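Local structure of glycosyl hydrolase, family 38 (Enterococcus faecalis, 5KBP) at residues Ser287-Trp293 against Ser703-Pro709; Pro127-Gly131 against His353-Cys357; Gly582-Glu586 against Gln608-Pro613; Leu559-Thr565 against His672-Phe678; Val39-Ile43 against Ala78-Leu84. The protein probably hydrolyses alpha-mannosidic linkages and is expected to bind carbohydrate and a metal ion. All coordinates share one frame; numbering follows the deposited sequence.

Contact 1. Residues Ser287-Trp293 against Ser703-Pro709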
# COMPACT_ATOMS: atom_id res chain seq x y z
N SER A 287 7.65 22.98 -24.36
CA SER A 287 8.27 24.24 -23.95
C SER A 287 9.63 24.43 -24.61
O SER A 287 10.60 24.84 -23.97
CB SER A 287 8.38 24.33 -22.43
OG SER A 287 7.13 24.12 -21.80
N GLN A 288 9.70 24.14 -25.91
CA GLN A 288 10.97 24.21 -26.62
C GLN A 288 11.50 25.64 -26.71
O GLN A 288 12.72 25.85 -26.67
CB GLN A 288 10.83 23.62 -28.03
CG GLN A 288 10.48 22.14 -28.07
CD GLN A 288 8.98 21.89 -27.99
OE1 GLN A 288 8.21 22.78 -27.64
NE2 GLN A 288 8.57 20.68 -28.33
N GLU A 289 10.61 26.62 -26.82
CA GLU A 289 11.00 28.02 -27.00
C GLU A 289 10.99 28.80 -25.69
O GLU A 289 10.78 30.02 -25.70
CB GLU A 289 10.10 28.69 -28.04
CG GLU A 289 10.19 28.06 -29.42
CD GLU A 289 9.30 28.74 -30.43
OE1 GLU A 289 8.45 29.56 -30.03
OE2 GLU A 289 9.45 28.46 -31.64
N THR A 290 11.21 28.13 -24.57
CA THR A 290 11.34 28.77 -23.27
C THR A 290 12.81 28.77 -22.85
O THR A 290 13.69 28.34 -23.60
CB THR A 290 10.47 28.06 -22.22
OG1 THR A 290 10.95 26.72 -22.04
CG2 THR A 290 9.03 28.01 -22.69
N ASP A 291 13.08 29.27 -21.64
CA ASP A 291 14.45 29.28 -21.15
C ASP A 291 14.95 27.89 -20.78
O ASP A 291 16.15 27.73 -20.52
CB ASP A 291 14.57 30.22 -19.94
CG ASP A 291 13.49 29.98 -18.90
OD1 ASP A 291 13.14 28.81 -18.65
OD2 ASP A 291 13.00 30.97 -18.32
N GLY A 292 14.07 26.89 -20.75
CA GLY A 292 14.47 25.52 -20.47
C GLY A 292 14.71 25.19 -19.02
O GLY A 292 15.11 24.06 -18.72
N TRP A 293 14.50 26.14 -18.11
CA TRP A 293 14.73 25.91 -16.69
C TRP A 293 13.56 25.24 -15.99
O TRP A 293 13.76 24.59 -14.96
CB TRP A 293 15.05 27.22 -15.97
CG TRP A 293 16.36 27.82 -16.37
CD1 TRP A 293 16.56 28.98 -17.06
CD2 TRP A 293 17.66 27.29 -16.09
NE1 TRP A 293 17.90 29.20 -17.23
CE2 TRP A 293 18.60 28.18 -16.65
CE3 TRP A 293 18.12 26.15 -15.42
CZ2 TRP A 293 19.97 27.96 -16.56
CZ3 TRP A 293 19.48 25.94 -15.34
CH2 TRP A 293 20.39 26.84 -15.90
N SER A 703 17.14 25.99 -28.98
CA SER A 703 16.53 27.25 -29.36
C SER A 703 17.27 28.44 -28.73
O SER A 703 18.12 28.29 -27.85
CB SER A 703 15.06 27.28 -28.94
OG SER A 703 14.92 27.33 -27.54
N ASP A 704 16.92 29.64 -29.20
CA ASP A 704 17.64 30.84 -28.80
C ASP A 704 17.27 31.28 -27.39
O ASP A 704 18.15 31.69 -26.61
CB ASP A 704 17.37 31.97 -29.79
CG ASP A 704 17.64 31.56 -31.23
OD1 ASP A 704 17.29 30.41 -31.59
OD2 ASP A 704 18.20 32.37 -31.99
N THR A 705 15.99 31.20 -27.03
CA THR A 705 15.55 31.58 -25.69
C THR A 705 16.08 30.63 -24.62
O THR A 705 16.10 30.99 -23.44
CB THR A 705 14.03 31.63 -25.62
OG1 THR A 705 13.50 32.12 -26.86
CG2 THR A 705 13.56 32.53 -24.49
N TRP A 706 16.52 29.44 -25.02
CA TRP A 706 16.91 28.41 -24.07
C TRP A 706 18.20 28.79 -23.34
O TRP A 706 19.17 29.23 -23.96
CB TRP A 706 17.08 27.09 -24.81
CG TRP A 706 17.25 25.88 -23.96
CD1 TRP A 706 18.39 25.49 -23.32
CD2 TRP A 706 16.27 24.88 -23.67
NE1 TRP A 706 18.17 24.31 -22.64
CE2 TRP A 706 16.87 23.92 -22.85
CE3 TRP A 706 14.93 24.71 -24.04
CZ2 TRP A 706 16.19 22.80 -22.37
CZ3 TRP A 706 14.25 23.60 -23.56
CH2 TRP A 706 14.88 22.66 -22.74
N GLU A 707 18.20 28.60 -22.02
CA GLU A 707 19.36 28.92 -21.19
C GLU A 707 19.86 27.75 -20.36
O GLU A 707 20.93 27.86 -19.75
CB GLU A 707 19.03 30.09 -20.25
CG GLU A 707 18.54 31.34 -20.97
CD GLU A 707 18.01 32.39 -20.01
OE1 GLU A 707 18.13 32.19 -18.78
OE2 GLU A 707 17.47 33.41 -20.48
N ASN A 708 19.12 26.64 -20.30
CA ASN A 708 19.57 25.48 -19.54
C ASN A 708 20.75 24.83 -20.24
O ASN A 708 20.67 24.55 -21.44
CB ASN A 708 18.41 24.49 -19.39
CG ASN A 708 18.68 23.42 -18.34
OD1 ASN A 708 19.78 22.88 -18.24
ND2 ASN A 708 17.65 23.11 -17.56
N PRO A 709 21.87 24.58 -19.54
CA PRO A 709 23.01 23.91 -20.18
C PRO A 709 22.72 22.46 -20.57
O PRO A 709 23.52 21.88 -21.31
CB PRO A 709 24.11 23.99 -19.12
CG PRO A 709 23.37 24.11 -17.83
CD PRO A 709 22.16 24.94 -18.14
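This is a surface docking of two irregular loops, Ser287-Trp293 and Ser703-Pro709, in which Trp293 and Trp706 each receive the other loop's backbone over a ring face. Gly292 lies flat against the indole: its CA stands 3.4 Å from the centroid of the six-membered ring of Trp706 and almost on the ring normal, a CH-pi contact. Glycine has no side chain to hold the indole off, and its positive phi of 78° suits it as well. With CG anti to its backbone N (chi1 -170°), the Trp706 ring extends against the CA of Gly292 and sets its edge near the carbonyl oxygens of Ser287 and Gln288. In return, Asn708 CA sits over the six-membered ring of Trp293 at 3.9 Å from the centroid, while Pro709 CD touches Trp293 CH2 at 3.4 Å.

Polar bonds tie the loops along their length. Asp291 O takes a nearly straight bond from Glu707 N (2.7 Å) and a weak one from Asn708 N. Asn708 ND2 donates to Gly292 O at 2.9 Å, from above the carbonyl plane, and its OD1 pairs with Thr710. Ser703 OG donates to Gln288 O (2.8 Å). An Asx turn from Asp291 OD1 to Trp293 N and a type I turn at Ser287-Thr290 shape the first loop.

Residues 287-293 lie between strand 280-282 and helix 304-332, and residues 703-709 between strands 695-699 and 713-714; Arg631 adds a cation-pi contact to Trp293, and Glu289 bonds to the backbone of Asp167.

Contact 2. Residues Pro127-Gly131 against His353-Cys357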
# COMPACT_ATOMS: atom_id res chain seq x y z
N PRO A 127 -4.64 20.64 -17.89
CA PRO A 127 -4.35 21.97 -17.33
C PRO A 127 -2.94 22.12 -16.79
O PRO A 127 -2.40 23.23 -16.80
CB PRO A 127 -5.40 22.12 -16.23
CG PRO A 127 -5.66 20.72 -15.78
CD PRO A 127 -5.53 19.86 -17.01
N ASP A 128 -2.32 21.03 -16.31
CA ASP A 128 -1.02 21.12 -15.66
C ASP A 128 -0.06 20.05 -16.17
O ASP A 128 0.92 19.74 -15.48
CB ASP A 128 -1.18 21.01 -14.14
CG ASP A 128 -0.02 21.63 -13.39
OD1 ASP A 128 0.65 22.52 -13.96
OD2 ASP A 128 0.23 21.22 -12.24
N THR A 129 -0.31 19.48 -17.35
CA THR A 129 0.53 18.41 -17.86
C THR A 129 1.90 18.95 -18.26
O THR A 129 2.00 19.94 -18.99
CB THR A 129 -0.14 17.73 -19.05
OG1 THR A 129 -1.48 17.36 -18.69
CG2 THR A 129 0.62 16.48 -19.45
N PHE A 130 2.95 18.28 -17.80
CA PHE A 130 4.33 18.69 -18.08
C PHE A 130 4.67 18.25 -19.50
O PHE A 130 5.24 17.18 -19.73
CB PHE A 130 5.30 18.09 -17.07
CG PHE A 130 4.91 18.32 -15.64
CD1 PHE A 130 4.21 19.46 -15.26
CD2 PHE A 130 5.26 17.40 -14.66
CE1 PHE A 130 3.86 19.67 -13.94
CE2 PHE A 130 4.91 17.60 -13.34
CZ PHE A 130 4.21 18.74 -12.98
N GLY A 131 4.32 19.08 -20.48
CA GLY A 131 4.53 18.74 -21.87
C GLY A 131 3.43 17.86 -22.41
O GLY A 131 2.97 16.94 -21.73
N HIS A 353 -0.14 12.92 -12.61
CA HIS A 353 1.19 13.44 -12.96
C HIS A 353 2.08 13.57 -11.73
O HIS A 353 3.26 13.21 -11.78
CB HIS A 353 1.07 14.77 -13.70
CG HIS A 353 0.35 15.84 -12.93
ND1 HIS A 353 -1.02 15.88 -12.82
CD2 HIS A 353 0.82 16.91 -12.24
CE1 HIS A 353 -1.37 16.93 -12.10
NE2 HIS A 353 -0.28 17.57 -11.73
N ASP A 354 1.54 14.04 -10.61
CA ASP A 354 2.34 14.13 -9.39
C ASP A 354 2.75 12.76 -8.86
O ASP A 354 3.76 12.66 -8.15
CB ASP A 354 1.59 14.91 -8.32
CG ASP A 354 1.50 16.38 -8.63
OD1 ASP A 354 2.30 16.87 -9.46
OD2 ASP A 354 0.64 17.07 -8.04
N SER A 355 2.01 11.70 -9.20
CA SER A 355 2.38 10.36 -8.76
C SER A 355 3.52 9.79 -9.60
O SER A 355 4.60 9.49 -9.08
CB SER A 355 1.15 9.44 -8.82
OG SER A 355 0.15 9.85 -7.91
N ILE A 356 3.29 9.64 -10.91
CA ILE A 356 4.25 8.93 -11.75
C ILE A 356 5.51 9.76 -11.98
O ILE A 356 6.59 9.19 -12.19
CB ILE A 356 3.58 8.53 -13.08
CG1 ILE A 356 4.50 7.63 -13.90
CG2 ILE A 356 3.17 9.77 -13.87
CD1 ILE A 356 4.85 6.33 -13.21
N CYS A 357 5.42 11.09 -11.92
CA CYS A 357 6.62 11.91 -12.07
C CYS A 357 7.57 11.76 -10.89
O CYS A 357 8.73 12.17 -10.99
CB CYS A 357 6.25 13.38 -12.25
SG CYS A 357 5.50 13.78 -13.84
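Phe130 is the centre of an inverse gamma turn, closed by a weak bond from Gly131 N to Thr129 O, opposite the short helix 353-356, where Cys357 N bonds to His353 O at 3.0 Å. The two backbones stay apart and the side chains do the meeting. His353 and Phe130 form an offset edge-to-face pair: the imidazole edge is directed at the phenyl face, with centroids 5.6 Å apart and planes at 84°. His353 CG lies between the backbone N and the carbonyl carbon (chi1 58°), which swings the ring toward the loop, where CD2 comes within 3.9 Å of Phe130 CZ. Cys357 SG makes a sulfur-aromatic contact with the same phenyl ring, lying obliquely to it and 3.7 Å from Phe130 CD2. Beside the histidine, Asp128 OD2 lies 3.7 Å from His353 NE2, with carboxylate and imidazole planes nearly perpendicular; Asp128 OD1 is held by a salt bridge to Arg152. All the touching residues are buried. The loop follows strand 124-126, an outermost strand of the mixed sheet of the N-terminal region, and leads to helix 136-141, while helix 353-356 comes in the chain between helices 337-348 and 362-393 of the middle region.

Contact 3. Residues Gly582-Glu586 against Gln608-Pro613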
# COMPACT_ATOMS: atom_id res chain seq x y z
N GLY A 582 32.19 16.20 -12.99
CA GLY A 582 31.80 14.85 -13.32
C GLY A 582 32.86 13.82 -12.96
O GLY A 582 34.03 14.13 -12.74
N ILE A 583 32.42 12.57 -12.90
CA ILE A 583 33.29 11.42 -12.67
C ILE A 583 32.88 10.32 -13.65
O ILE A 583 31.71 9.94 -13.69
CB ILE A 583 33.22 10.91 -11.22
CG1 ILE A 583 33.75 11.97 -10.25
CG2 ILE A 583 33.98 9.61 -11.07
CD1 ILE A 583 33.62 11.58 -8.79
N THR A 584 33.84 9.83 -14.43
CA THR A 584 33.56 8.87 -15.48
C THR A 584 34.37 7.60 -15.28
O THR A 584 35.37 7.58 -14.56
CB THR A 584 33.86 9.46 -16.87
OG1 THR A 584 33.46 8.53 -17.88
CG2 THR A 584 35.34 9.74 -17.01
N THR A 585 33.93 6.53 -15.94
CA THR A 585 34.65 5.26 -15.95
C THR A 585 35.62 5.15 -17.12
O THR A 585 36.17 4.08 -17.35
CB THR A 585 33.66 4.09 -15.99
OG1 THR A 585 32.85 4.18 -17.17
CG2 THR A 585 32.76 4.11 -14.76
N GLU A 586 35.83 6.25 -17.86
CA GLU A 586 36.72 6.20 -19.02
C GLU A 586 38.15 5.88 -18.62
O GLU A 586 38.90 5.28 -19.40
CB GLU A 586 36.67 7.54 -19.77
CG GLU A 586 37.47 7.55 -21.07
CD GLU A 586 37.71 8.95 -21.59
OE1 GLU A 586 37.48 9.92 -20.84
OE2 GLU A 586 38.14 9.08 -22.76
N GLN A 608 33.21 -2.44 -12.48
CA GLN A 608 33.93 -1.18 -12.33
C GLN A 608 33.61 -0.59 -10.97
O GLN A 608 32.44 -0.47 -10.61
CB GLN A 608 33.57 -0.19 -13.44
CG GLN A 608 33.98 -0.63 -14.84
CD GLN A 608 32.99 -0.20 -15.90
OE1 GLN A 608 31.78 -0.15 -15.64
NE2 GLN A 608 33.48 0.12 -17.08
N THR A 609 34.65 -0.22 -10.22
CA THR A 609 34.51 0.45 -8.94
C THR A 609 35.03 1.87 -9.07
O THR A 609 36.16 2.08 -9.52
CB THR A 609 35.26 -0.29 -7.83
OG1 THR A 609 34.61 -1.54 -7.56
CG2 THR A 609 35.29 0.54 -6.56
N VAL A 610 34.20 2.84 -8.70
CA VAL A 610 34.56 4.25 -8.77
C VAL A 610 34.24 4.91 -7.43
O VAL A 610 33.32 4.49 -6.72
CB VAL A 610 33.85 4.97 -9.94
CG1 VAL A 610 32.42 5.35 -9.56
CG2 VAL A 610 34.64 6.18 -10.38
N MET A 611 35.02 5.93 -7.09
CA MET A 611 34.88 6.63 -5.82
C MET A 611 34.01 7.86 -6.01
O MET A 611 34.38 8.78 -6.75
CB MET A 611 36.25 7.02 -5.26
CG MET A 611 37.16 5.83 -5.00
SD MET A 611 36.57 4.76 -3.68
CE MET A 611 36.65 5.88 -2.28
N LEU A 612 32.86 7.87 -5.34
CA LEU A 612 31.90 8.95 -5.52
C LEU A 612 31.72 9.73 -4.22
O LEU A 612 31.85 9.17 -3.13
CB LEU A 612 30.54 8.41 -5.97
CG LEU A 612 30.49 7.74 -7.34
CD1 LEU A 612 29.05 7.40 -7.72
CD2 LEU A 612 31.12 8.64 -8.39
N PRO A 613 31.44 11.03 -4.31
CA PRO A 613 31.07 11.79 -3.12
C PRO A 613 29.85 11.18 -2.45
O PRO A 613 28.90 10.76 -3.11
CB PRO A 613 30.77 13.19 -3.67
CG PRO A 613 31.57 13.27 -4.93
CD PRO A 613 31.54 11.89 -5.51
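Ile583 is the tight end of this contact, Thr585 opposite Gln608 the loose one. Residues 583-585 and 608-613 run antiparallel, but even the nearer of the matched CA pairs, Thr585 CA and Val610 CA, is 7.3 Å apart, so the two are packed through side chains and not paired as neighbouring strands. Ile583 points its CB at the second segment and uses both branches. Its CG2, anti to the backbone N, butts methyl to methyl against Val610 CG2 at 3.6 Å. The longer branch, extended at chi2 (176°), brings CD1 against Leu612 CD2 and Pro613 CD, each 3.9 Å away, and up to Met611 O at 3.5 Å. Leu612 thus supports both branches, its CD2 also lying 4.0 Å from Ile583 CG2.

Toward the other end the fit opens. Gln608 NE2 comes only within 4.1 Å of Thr585 OG1, and each of the two polar groups is engaged elsewhere: the threonine hydroxyl with Phe562 N, the amide nitrogen weakly with Asn542 O. Met611, on the exposed side, sends the end of its side chain away from residues 582-586. An ST turn follows Ile583, with Glu586 N donating to Thr584 OG1 at 3.3 Å.

Strand 583-584 borders strand 555-566 in one antiparallel sheet, through backbone bonds between Ile583 and Asp564 and between Thr585 and Phe562. Strand 601-613 belongs to another, where it pairs with strand 641-653. Apolar side chains meeting between two such layers are characteristic of a beta sandwich, here in the C-terminal part of this GH38 enzyme.

Contact 4. Residues Leu559-Thr565 against His672-Phe678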
# COMPACT_ATOMS: atom_id res chain seq x y z
N LEU A 559 31.61 3.03 -26.19
CA LEU A 559 30.23 2.78 -25.82
C LEU A 559 30.15 2.17 -24.43
O LEU A 559 31.10 1.54 -23.94
CB LEU A 559 29.57 1.85 -26.84
CG LEU A 559 29.50 2.37 -28.28
CD1 LEU A 559 28.97 1.30 -29.22
CD2 LEU A 559 28.64 3.62 -28.34
N LEU A 560 29.00 2.36 -23.78
CA LEU A 560 28.75 1.88 -22.42
C LEU A 560 29.74 2.50 -21.43
O LEU A 560 30.41 1.81 -20.66
CB LEU A 560 28.79 0.35 -22.36
CG LEU A 560 28.16 -0.32 -21.13
CD1 LEU A 560 26.65 -0.16 -21.15
CD2 LEU A 560 28.55 -1.79 -21.06
N THR A 561 29.82 3.83 -21.45
CA THR A 561 30.63 4.59 -20.51
C THR A 561 29.71 5.22 -19.47
O THR A 561 28.70 5.84 -19.82
CB THR A 561 31.45 5.67 -21.22
OG1 THR A 561 32.41 5.05 -22.08
CG2 THR A 561 32.17 6.54 -20.21
N PHE A 562 30.05 5.06 -18.20
CA PHE A 562 29.23 5.54 -17.10
C PHE A 562 29.75 6.88 -16.60
O PHE A 562 30.96 7.11 -16.54
CB PHE A 562 29.20 4.52 -15.96
CG PHE A 562 28.57 3.22 -16.34
CD1 PHE A 562 27.19 3.09 -16.39
CD2 PHE A 562 29.35 2.12 -16.66
CE1 PHE A 562 26.60 1.89 -16.75
CE2 PHE A 562 28.77 0.92 -17.02
CZ PHE A 562 27.39 0.80 -17.06
N GLU A 563 28.82 7.77 -16.24
CA GLU A 563 29.15 9.13 -15.82
C GLU A 563 28.27 9.50 -14.64
O GLU A 563 27.04 9.39 -14.71
CB GLU A 563 28.93 10.12 -16.97
CG GLU A 563 29.17 11.57 -16.60
CD GLU A 563 28.48 12.53 -17.54
OE1 GLU A 563 27.26 12.75 -17.38
OE2 GLU A 563 29.15 13.06 -18.45
N ASP A 564 28.90 9.94 -13.55
CA ASP A 564 28.19 10.37 -12.35
C ASP A 564 28.55 11.82 -12.05
O ASP A 564 29.73 12.19 -12.03
CB ASP A 564 28.53 9.48 -11.16
CG ASP A 564 27.76 9.87 -9.91
OD1 ASP A 564 26.62 9.40 -9.74
OD2 ASP A 564 28.30 10.65 -9.09
N THR A 565 27.52 12.63 -11.82
CA THR A 565 27.69 14.02 -11.42
C THR A 565 26.80 14.30 -10.22
O THR A 565 25.89 13.53 -9.90
CB THR A 565 27.34 15.00 -12.56
OG1 THR A 565 25.93 14.98 -12.79
CG2 THR A 565 28.07 14.63 -13.84
N HIS A 672 23.02 12.84 -6.44
CA HIS A 672 23.81 12.58 -7.64
C HIS A 672 22.92 11.99 -8.72
O HIS A 672 21.77 11.60 -8.48
CB HIS A 672 24.99 11.65 -7.35
CG HIS A 672 24.58 10.23 -7.12
ND1 HIS A 672 25.14 9.18 -7.82
CD2 HIS A 672 23.68 9.69 -6.27
CE1 HIS A 672 24.59 8.05 -7.41
NE2 HIS A 672 23.70 8.33 -6.47
N ARG A 673 23.48 11.92 -9.93
CA ARG A 673 22.80 11.33 -11.08
C ARG A 673 23.80 10.48 -11.85
O ARG A 673 24.89 10.96 -12.18
CB ARG A 673 22.21 12.41 -12.00
CG ARG A 673 21.53 11.86 -13.25
CD ARG A 673 21.36 12.94 -14.30
NE ARG A 673 22.64 13.48 -14.73
CZ ARG A 673 22.79 14.45 -15.62
NH1 ARG A 673 24.00 14.88 -15.95
NH2 ARG A 673 21.72 15.00 -16.19
N LEU A 674 23.43 9.23 -12.13
CA LEU A 674 24.28 8.30 -12.87
C LEU A 674 23.67 8.03 -14.23
O LEU A 674 22.48 7.70 -14.34
CB LEU A 674 24.44 6.99 -12.10
CG LEU A 674 25.28 5.92 -12.79
CD1 LEU A 674 26.75 6.32 -12.84
CD2 LEU A 674 25.11 4.57 -12.10
N ARG A 675 24.48 8.16 -15.28
CA ARG A 675 24.04 7.93 -16.64
C ARG A 675 25.01 6.99 -17.34
O ARG A 675 26.13 6.75 -16.88
CB ARG A 675 23.94 9.24 -17.44
CG ARG A 675 23.46 10.44 -16.63
CD ARG A 675 24.08 11.72 -17.15
NE ARG A 675 23.38 12.26 -18.32
CZ ARG A 675 23.88 13.20 -19.11
NH1 ARG A 675 25.09 13.70 -18.88
NH2 ARG A 675 23.18 13.64 -20.15
N VAL A 676 24.56 6.45 -18.47
CA VAL A 676 25.38 5.62 -19.35
C VAL A 676 25.46 6.31 -20.71
O VAL A 676 24.46 6.85 -21.20
CB VAL A 676 24.82 4.19 -19.48
CG1 VAL A 676 23.38 4.20 -19.96
CG2 VAL A 676 25.70 3.35 -20.40
N LEU A 677 26.65 6.32 -21.29
CA LEU A 677 26.93 7.10 -22.49
C LEU A 677 27.11 6.19 -23.70
O LEU A 677 27.68 5.09 -23.58
CB LEU A 677 28.18 7.97 -22.30
CG LEU A 677 28.01 9.38 -21.74
CD1 LEU A 677 27.15 9.40 -20.48
CD2 LEU A 677 29.37 10.01 -21.46
N PHE A 678 26.64 6.65 -24.85
CA PHE A 678 26.78 5.92 -26.11
C PHE A 678 27.17 6.90 -27.21
O PHE A 678 26.30 7.44 -27.91
CB PHE A 678 25.50 5.17 -26.48
CG PHE A 678 25.15 4.06 -25.55
CD1 PHE A 678 25.76 2.82 -25.67
CD2 PHE A 678 24.21 4.24 -24.55
CE1 PHE A 678 25.44 1.78 -24.81
CE2 PHE A 678 23.88 3.21 -23.69
CZ PHE A 678 24.50 1.98 -23.82
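Glu563 and Arg675 run alongside one another off the same face of the sheet and close a salt bridge in which Arg675 NH1 meets the syn lone pair of Glu563 OE1 at 2.8 Å, nearly in the guanidinium plane. On the opposite sheet face Asp564 OD1 takes the ND1-H of His672 at the ring edge; the modelled 2.4 Å is very short and its exact value doubtful. Farther along that face, Val676 CG2 touches Leu560 CD1 at 3.7 Å and Val676 CB lies 4.0 Å from Phe562 CE1. The strands that carry these side chains are antiparallel and bonded in register: Glu563 with Arg675 and Thr565 with Arg673 are hydrogen-bonded pairs, Asp564 with Leu674 and Phe562 with Val676 non-hydrogen-bonded ones. A G1 beta bulge interrupts the pattern at Leu560 (phi 61°): Leu677 O takes Thr561 N (3.3 Å) and, weakly, Leu560 N, while Leu677 N returns a bond to Thr561 O.

Second-shell residues fix the polar ends. Arg675 has a second acid partner in Glu739, Asp564 OD2 is bridged by Arg637, and His672 NE2 bonds to Asn667. Arg673, beside the carboxylate of Glu563, forms a cation-pi contact with Phe574. Leu560 and Phe562 rest on strand 641-653 and on Tyr778 of strand 772-783, across the sandwich.

Contact 5. Residues Val39-Ile43 against Ala78-Leu84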
# COMPACT_ATOMS: atom_id res chain seq x y z
N VAL A 39 -19.61 21.53 -2.85
CA VAL A 39 -20.11 21.71 -4.21
C VAL A 39 -21.54 21.21 -4.32
O VAL A 39 -22.40 21.89 -4.91
CB VAL A 39 -19.18 21.00 -5.22
CG1 VAL A 39 -19.81 21.00 -6.61
CG2 VAL A 39 -17.82 21.67 -5.25
N LEU A 40 -21.83 20.03 -3.77
CA LEU A 40 -23.20 19.54 -3.74
C LEU A 40 -24.11 20.47 -2.94
O LEU A 40 -25.30 20.61 -3.27
CB LEU A 40 -23.25 18.13 -3.16
CG LEU A 40 -22.51 17.05 -3.95
CD1 LEU A 40 -22.63 15.69 -3.28
CD2 LEU A 40 -23.03 16.99 -5.38
N ASP A 41 -23.58 21.11 -1.90
CA ASP A 41 -24.36 22.09 -1.15
C ASP A 41 -24.79 23.24 -2.05
O ASP A 41 -25.96 23.66 -2.04
CB ASP A 41 -23.53 22.61 0.03
CG ASP A 41 -24.38 23.29 1.09
OD1 ASP A 41 -25.34 24.00 0.74
OD2 ASP A 41 -24.06 23.13 2.29
N LEU A 42 -23.86 23.76 -2.86
CA LEU A 42 -24.19 24.86 -3.76
C LEU A 42 -25.11 24.40 -4.89
O LEU A 42 -25.99 25.15 -5.33
CB LEU A 42 -22.91 25.47 -4.33
CG LEU A 42 -22.06 26.31 -3.37
CD1 LEU A 42 -20.68 26.54 -3.96
CD2 LEU A 42 -22.75 27.63 -3.08
N ILE A 43 -24.91 23.18 -5.39
CA ILE A 43 -25.70 22.68 -6.51
C ILE A 43 -27.16 22.49 -6.09
O ILE A 43 -28.08 22.77 -6.86
CB ILE A 43 -25.09 21.38 -7.06
CG1 ILE A 43 -23.80 21.69 -7.82
CG2 ILE A 43 -26.08 20.64 -7.94
CD1 ILE A 43 -23.13 20.46 -8.41
N ALA A 78 -26.87 15.36 -9.15
CA ALA A 78 -26.05 16.51 -9.51
C ALA A 78 -25.52 16.39 -10.93
O ALA A 78 -25.50 17.37 -11.68
CB ALA A 78 -24.90 16.68 -8.52
N VAL A 79 -25.08 15.18 -11.32
CA VAL A 79 -24.59 14.98 -12.68
C VAL A 79 -25.74 14.99 -13.68
O VAL A 79 -25.62 15.55 -14.77
CB VAL A 79 -23.78 13.67 -12.75
CG1 VAL A 79 -23.34 13.40 -14.18
CG2 VAL A 79 -22.57 13.75 -11.84
N GLN A 80 -26.87 14.37 -13.32
CA GLN A 80 -28.02 14.35 -14.22
C GLN A 80 -28.55 15.74 -14.50
O GLN A 80 -29.10 15.99 -15.58
CB GLN A 80 -29.13 13.47 -13.64
CG GLN A 80 -28.83 11.98 -13.65
CD GLN A 80 -29.91 11.17 -12.96
OE1 GLN A 80 -31.04 11.62 -12.81
NE2 GLN A 80 -29.56 9.96 -12.52
N ALA A 81 -28.38 16.67 -13.56
CA ALA A 81 -28.84 18.04 -13.73
C ALA A 81 -27.88 18.89 -14.55
O ALA A 81 -28.16 20.08 -14.76
CB ALA A 81 -29.07 18.69 -12.37
N GLY A 82 -26.77 18.33 -15.02
CA GLY A 82 -25.79 19.12 -15.73
C GLY A 82 -25.07 20.14 -14.87
O GLY A 82 -24.51 21.09 -15.41
N LYS A 83 -25.09 19.96 -13.55
CA LYS A 83 -24.41 20.88 -12.65
C LYS A 83 -23.10 20.34 -12.10
O LYS A 83 -22.30 21.11 -11.57
CB LYS A 83 -25.33 21.26 -11.48
CG LYS A 83 -26.57 22.02 -11.92
CD LYS A 83 -27.26 22.70 -10.75
CE LYS A 83 -28.31 23.68 -11.23
NZ LYS A 83 -27.72 24.73 -12.11
N LEU A 84 -22.86 19.03 -12.22
CA LEU A 84 -21.57 18.44 -11.90
C LEU A 84 -20.98 17.91 -13.21
O LEU A 84 -21.42 16.88 -13.73
CB LEU A 84 -21.71 17.33 -10.86
CG LEU A 84 -20.42 16.96 -10.12
CD1 LEU A 84 -19.79 18.20 -9.51
CD2 LEU A 84 -20.69 15.92 -9.04
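Apolar packing carries most of this contact, which sets helix 25-45 against the C-terminal end of helix 72-80 in the N-terminal region, with Ile43 at its middle. Ile43 and Lys83 pass one another head to tail, so that Ile43 CG2 lies against the aliphatic part of the lysine, 3.7 Å from both CB and CD. The other branch, extended at chi2, carries Ile43 CD1 over the backbone to 3.3 Å from Lys83 O and to 4.2 Å from Leu84 CD1. One helical turn earlier, Leu40 CD2 presses on the methyl of Ala78 at 3.7 Å, and Val39 CG1 meets Leu84 CD1 at 4.0 Å, the two side chains nearly perpendicular.

Hydrogen bonds run within each segment and set the shape of the surfaces that meet. Ile43 N to Val39 O is a regular turn of helix 25-45. Helix 72-80 ends in a Schellman motif at Gly82 (phi 68°): its two bonds are Lys83 N to Ala78 O (3.2 Å) and Gly82 N to Val79 O (3.0 Å), and Ala78 O also takes Leu84 N. This reversal brings Lys83 and Leu84 back alongside Ala78, facing the first helix.

Charge is directed elsewhere, since Lys83 NZ leads away from Ile43 to the carbonyl oxygens of Phe49 and Asn50.

Tyr64 and Leu61 of helix 59-65 cover Leu40 and Leu84, while Val238 and Phe49 flank Val39 and Ile43. This is structural packing away from the known calcium site. Methyl groups meeting methyl groups, and a lysine side chain offering its hydrocarbon stem, are consistent with the two helices being held mainly by shape and exclusion of water.

Contacts 3 and 4 touch and share a sheet: strand 583-584 pairs with strand 555-566, so contact 4 lies within a layer while contact 3 joins that layer to the next. Contact 4 is buried and bonded through backbone and charge; contact 3 is partly buried and apolar. Contact 5, also buried and apolar, lies on the opposite side of the chain's centre, about 54 Å from contact 4 between centres, and joins helical elements of the N-terminal region. Contact 2 is buried and aromatic, linking N-terminal and middle regions. Contact 1, a surface contact rich in polar bonds, connects N- and C-terminal regions about 20 Å from contact 2, centre to centre.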